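Matching sites in hemoglobin subunit alpha from Isurus oxyrinchus, a protein that probably carries oxygen in the blood of the shortfin mako shark, as the haem-binding alpha subunit of its haemoglobin (PDB 3MKB (chain A, 1.90 Å), residues 104-109 and 123-128), and in its relative hemoglobin subunit alpha from Mustelus griseus (PDB 1GCV (chain B, 2.00 Å), residues 104-109 and 123-128). Both blocks share one frame: the second was fitted to the first on N, CA, C and O of the twelve residues, RMSD 0.17 Å. Numbering follows each deposited sequence.

Structure 1 (3MKB).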
loop_
_atom_site.group_PDB
_atom_site.type_symbol
_atom_site.label_atom_id
_atom_site.label_comp_id
_atom_site.label_asym_id
_atom_site.label_seq_id
_atom_site.Cartn_x
_atom_site.Cartn_y
_atom_site.Cartn_z
ATOM N N CYS A 104 6.051 8.783 9.057
ATOM C CA CYS A 104 7.115 9.755 9.268
ATOM C C CYS A 104 6.818 10.716 10.447
ATOM O O CYS A 104 7.721 11.051 11.144
ATOM C CB CYS A 104 7.393 10.580 7.985
ATOM S SG CYS A 104 8.130 9.539 6.762
ATOM N N ILE A 105 5.557 11.094 10.674
ATOM C CA ILE A 105 5.234 11.878 11.863
ATOM C C ILE A 105 5.431 11.036 13.113
ATOM O O ILE A 105 5.973 11.518 14.127
ATOM C CB ILE A 105 3.740 12.428 11.828
ATOM C CG1 ILE A 105 3.603 13.540 10.779
ATOM C CG2 ILE A 105 3.388 13.063 13.208
ATOM C CD1 ILE A 105 2.158 13.972 10.468
ATOM N N LEU A 106 5.017 9.773 13.053
ATOM C CA LEU A 106 5.116 8.896 14.228
ATOM C C LEU A 106 6.589 8.692 14.559
ATOM O O LEU A 106 6.976 8.737 15.722
ATOM C CB LEU A 106 4.473 7.555 13.958
ATOM C CG LEU A 106 2.922 7.625 13.842
ATOM C CD1 LEU A 106 2.466 6.239 13.450
ATOM C CD2 LEU A 106 2.268 8.077 15.185
ATOM N N VAL A 107 7.399 8.391 13.539
ATOM C CA VAL A 107 8.849 8.247 13.790
ATOM C C VAL A 107 9.517 9.495 14.389
ATOM O O VAL A 107 10.363 9.409 15.275
ATOM C CB VAL A 107 9.579 7.756 12.537
ATOM C CG1 VAL A 107 11.155 7.952 12.705
ATOM C CG2 VAL A 107 9.109 6.339 12.224
ATOM N N THR A 108 9.157 10.669 13.900
ATOM C CA THR A 108 9.591 11.932 14.493
ATOM C C THR A 108 9.227 11.987 15.969
ATOM O O THR A 108 10.035 12.446 16.797
ATOM C CB THR A 108 8.965 13.162 13.745
ATOM O OG1 THR A 108 9.368 13.144 12.377
ATOM C CG2 THR A 108 9.281 14.521 14.410
ATOM N N LEU A 109 8.006 11.574 16.350
ATOM C CA LEU A 109 7.648 11.709 17.791
ATOM C C LEU A 109 8.497 10.753 18.617
ATOM O O LEU A 109 8.938 11.086 19.739
ATOM C CB LEU A 109 6.154 11.413 18.011
ATOM C CG LEU A 109 5.223 12.401 17.255
ATOM C CD1 LEU A 109 3.730 11.819 17.178
ATOM C CD2 LEU A 109 5.247 13.759 17.958
ATOM N N ALA A 123 -2.670 5.437 19.933
ATOM C CA ALA A 123 -3.565 6.620 19.961
ATOM C C ALA A 123 -3.324 7.620 18.822
ATOM O O ALA A 123 -4.274 8.044 18.119
ATOM C CB ALA A 123 -3.431 7.312 21.269
ATOM N N VAL A 124 -2.066 8.008 18.649
ATOM C CA VAL A 124 -1.710 8.979 17.599
ATOM C C VAL A 124 -1.952 8.410 16.211
ATOM O O VAL A 124 -2.563 9.077 15.356
ATOM C CB VAL A 124 -0.260 9.482 17.721
ATOM C CG1 VAL A 124 -0.006 10.680 16.734
ATOM C CG2 VAL A 124 0.001 9.899 19.143
ATOM N N ASP A 125 -1.468 7.187 15.971
ATOM C CA ASP A 125 -1.724 6.518 14.705
ATOM C C ASP A 125 -3.201 6.453 14.356
ATOM O O ASP A 125 -3.558 6.606 13.183
ATOM C CB ASP A 125 -1.159 5.104 14.669
ATOM C CG ASP A 125 -0.959 4.601 13.238
ATOM O OD1 ASP A 125 -0.729 5.430 12.325
ATOM O OD2 ASP A 125 -0.907 3.382 13.044
ATOM N N LYS A 126 -4.066 6.290 15.362
ATOM C CA LYS A 126 -5.504 6.367 15.103
ATOM C C LYS A 126 -5.972 7.732 14.653
ATOM O O LYS A 126 -6.766 7.819 13.715
ATOM C CB LYS A 126 -6.344 5.913 16.308
ATOM C CG LYS A 126 -6.203 4.432 16.534
ATOM C CD LYS A 126 -6.857 4.009 17.848
ATOM C CE LYS A 126 -8.382 4.040 17.703
ATOM N NZ LYS A 126 -9.039 3.205 18.767
ATOM N N LEU A 127 -5.530 8.779 15.326
ATOM C CA LEU A 127 -5.733 10.148 14.832
ATOM C C LEU A 127 -5.208 10.335 13.389
ATOM O O LEU A 127 -5.936 10.791 12.494
ATOM C CB LEU A 127 -5.108 11.180 15.778
ATOM C CG LEU A 127 -5.173 12.660 15.335
ATOM C CD1 LEU A 127 -6.620 13.144 15.154
ATOM C CD2 LEU A 127 -4.338 13.602 16.224
ATOM N N LEU A 128 -3.939 9.999 13.150
ATOM C CA LEU A 128 -3.417 10.116 11.754
ATOM C C LEU A 128 -4.190 9.345 10.667
ATOM O O LEU A 128 -4.403 9.888 9.563
ATOM C CB LEU A 128 -1.893 9.828 11.687
ATOM C CG LEU A 128 -1.034 10.717 12.608
ATOM C CD1 LEU A 128 0.476 10.426 12.680
ATOM C CD2 LEU A 128 -1.246 12.195 12.240
#
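Leu106 meets Val124, Asp125 and Leu128 where helix 97-112 packs on helix 118-135, the G and H helices of the globin fold; segments 104-109 and 123-128 of these helices run nearly antiparallel at 152°, with an axis-to-axis closest approach of 10.6 Å. The contact is mostly apolar. With CG anti to its carbonyl carbon (chi1 -70°), Leu106 projects across the interface and turns one methyl, CD2, to Val124 and Leu128, 3.8 Å from Val124 CG1 and 3.9 Å from Leu128 CD1, and the other, CD1, to Asp125. Leu109 CD1 and Val124 CG1 meet tip to tip at 3.9 Å. Ile105, its side chain close to the bound haem, crosses Leu128 at a slant. Branched aliphatic chains suit this buried seam, since they fill it without needing polar partners. The polar neighbour is Asp125: its OD1 lies 3.5 Å from Leu106 CD1, while OD2 forms a salt bridge with Arg140 of the second alpha subunit. Within helix 97-112, Thr108 OG1 donates to Cys104 O (2.9 Å), which returns the buried hydroxyl to its own backbone.

Structure 2 (1GCV).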
loop_
_atom_site.group_PDB
_atom_site.type_symbol
_atom_site.label_atom_id
_atom_site.label_comp_id
_atom_site.label_asym_id
_atom_site.label_seq_id
_atom_site.Cartn_x
_atom_site.Cartn_y
_atom_site.Cartn_z
ATOM N N CYS B 104 6.030 8.878 9.085
ATOM C CA CYS B 104 7.186 9.727 9.367
ATOM C C CYS B 104 6.931 10.647 10.556
ATOM O O CYS B 104 7.866 11.037 11.253
ATOM C CB CYS B 104 7.556 10.542 8.134
ATOM S SG CYS B 104 8.323 9.530 6.870
ATOM N N ILE B 105 5.666 11.002 10.776
ATOM C CA ILE B 105 5.288 11.830 11.919
ATOM C C ILE B 105 5.472 10.934 13.149
ATOM O O ILE B 105 5.961 11.378 14.189
ATOM C CB ILE B 105 3.797 12.287 11.851
ATOM C CG1 ILE B 105 3.639 13.429 10.845
ATOM C CG2 ILE B 105 3.320 12.757 13.226
ATOM C CD1 ILE B 105 2.202 13.678 10.422
ATOM N N ILE B 106 5.090 9.665 13.019
ATOM C CA ILE B 106 5.231 8.722 14.124
ATOM C C ILE B 106 6.710 8.577 14.486
ATOM O O ILE B 106 7.069 8.636 15.656
ATOM C CB ILE B 106 4.654 7.317 13.770
ATOM C CG1 ILE B 106 3.129 7.380 13.628
ATOM C CG2 ILE B 106 5.034 6.305 14.850
ATOM C CD1 ILE B 106 2.407 7.814 14.881
ATOM N N VAL B 107 7.570 8.395 13.487
ATOM C CA VAL B 107 8.997 8.250 13.751
ATOM C C VAL B 107 9.558 9.534 14.364
ATOM O O VAL B 107 10.401 9.484 15.269
ATOM C CB VAL B 107 9.783 7.905 12.462
ATOM C CG1 VAL B 107 11.287 7.942 12.734
ATOM C CG2 VAL B 107 9.376 6.519 11.965
ATOM N N THR B 108 9.083 10.682 13.888
ATOM C CA THR B 108 9.545 11.959 14.420
ATOM C C THR B 108 9.167 12.100 15.891
ATOM O O THR B 108 9.967 12.572 16.686
ATOM C CB THR B 108 8.955 13.146 13.633
ATOM O OG1 THR B 108 9.490 13.143 12.304
ATOM C CG2 THR B 108 9.293 14.469 14.313
ATOM N N LEU B 109 7.956 11.689 16.255
ATOM C CA LEU B 109 7.512 11.781 17.646
ATOM C C LEU B 109 8.339 10.866 18.557
ATOM O O LEU B 109 8.634 11.223 19.694
ATOM C CB LEU B 109 6.026 11.408 17.765
ATOM C CG LEU B 109 4.979 12.430 17.310
ATOM C CD1 LEU B 109 3.592 11.827 17.434
ATOM C CD2 LEU B 109 5.093 13.682 18.147
ATOM N N ALA B 123 -2.836 5.476 19.902
ATOM C CA ALA B 123 -3.737 6.626 19.940
ATOM C C ALA B 123 -3.369 7.632 18.853
ATOM O O ALA B 123 -4.239 8.179 18.175
ATOM C CB ALA B 123 -3.683 7.294 21.304
ATOM N N VAL B 124 -2.075 7.879 18.691
ATOM C CA VAL B 124 -1.605 8.819 17.684
ATOM C C VAL B 124 -1.830 8.273 16.273
ATOM O O VAL B 124 -2.243 9.013 15.370
ATOM C CB VAL B 124 -0.104 9.133 17.881
ATOM C CG1 VAL B 124 0.358 10.170 16.871
ATOM C CG2 VAL B 124 0.126 9.637 19.290
ATOM N N ASP B 125 -1.564 6.982 16.084
ATOM C CA ASP B 125 -1.744 6.353 14.777
ATOM C C ASP B 125 -3.209 6.400 14.358
ATOM O O ASP B 125 -3.515 6.531 13.178
ATOM C CB ASP B 125 -1.271 4.894 14.800
ATOM C CG ASP B 125 -0.958 4.363 13.410
ATOM O OD1 ASP B 125 -0.274 5.077 12.644
ATOM O OD2 ASP B 125 -1.394 3.239 13.080
ATOM N N LYS B 126 -4.107 6.297 15.335
ATOM C CA LYS B 126 -5.539 6.333 15.069
ATOM C C LYS B 126 -6.002 7.727 14.642
ATOM O O LYS B 126 -6.909 7.859 13.825
ATOM C CB LYS B 126 -6.314 5.869 16.306
ATOM C CG LYS B 126 -6.333 4.351 16.466
ATOM C CD LYS B 126 -7.061 3.924 17.736
ATOM C CE LYS B 126 -8.552 4.236 17.661
ATOM N NZ LYS B 126 -9.320 3.465 18.676
ATOM N N LEU B 127 -5.375 8.765 15.189
ATOM C CA LEU B 127 -5.737 10.131 14.825
ATOM C C LEU B 127 -5.277 10.418 13.396
ATOM O O LEU B 127 -6.044 10.929 12.577
ATOM C CB LEU B 127 -5.095 11.131 15.796
ATOM C CG LEU B 127 -5.190 12.614 15.415
ATOM C CD1 LEU B 127 -6.580 13.139 15.750
ATOM C CD2 LEU B 127 -4.111 13.410 16.142
ATOM N N LEU B 128 -4.025 10.072 13.097
ATOM C CA LEU B 128 -3.465 10.299 11.764
ATOM C C LEU B 128 -4.253 9.560 10.692
ATOM O O LEU B 128 -4.446 10.074 9.595
ATOM C CB LEU B 128 -1.988 9.875 11.717
ATOM C CG LEU B 128 -1.047 10.736 12.567
ATOM C CD1 LEU B 128 0.358 10.157 12.554
ATOM C CD2 LEU B 128 -1.047 12.152 12.036
#
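Ile106 meets Val124, Asp125 and Leu128 with the longer of its two branches. The contact is mostly apolar. CG1 stands anti to the carbonyl carbon (chi1 -68°) and chi2 of -61° bends the chain, so that CD1 slides past Val124, 3.7 Å from its CG1, and past Leu128, 3.9 Å from its CD1. The other branch, CG2, leaves CB anti to the backbone N. Leu109 CD1 and Val124 CG1 meet tip to tip at 3.7 Å. Ile105, its side chain close to the bound haem, crosses Leu128 at a slant. Aliphatic residues suit a buried seam such as this, where shape rather than hydrogen bonding joins the helices. The polar neighbour is Asp125: its OD1 lies 4.2 Å from Ile106 CG1, while OD2 forms a salt bridge with Arg140 of the second alpha subunit. Within helix 98-112, Thr108 OG1 donates to Cys104 O over 2.9 Å; the threonine thereby satisfies its buried hydroxyl one turn back along the chain.

What differs
The hydrogen bond within segment 104-109 is kept: Thr108(A) OG1 to Cys104(A) O and Thr108(B) OG1 to Cys104(B) O both measure 2.9 Å. In the packing, the exchange of Leu106(A) for Ile106(B) moves the branch point of a buried side chain from the gamma carbon to the beta carbon. CB coincides within the error, and the route toward the second helix is shared: CG of Leu106(A) and CG1 of Ile106(B) are 0.4 Å apart after superposition, as are CD2 of Leu106(A) and CD1 of Ile106(B). The matched methyl meets Val124(A)/Val124(B) and Leu128(A)/Leu128(B) in both, and the touch on Asp125(A)/Asp125(B) is also kept. These three, with Ile105(A) and Leu109(A), keep their places along with their counterparts; the CA atoms coincide within the error, so no shift of the two segments accompanies the exchange. The clear difference is CG2 of Ile106(B), a methyl with no counterpart in the side chain of Leu106(A); no well-ordered atom given for structure 1 stands there.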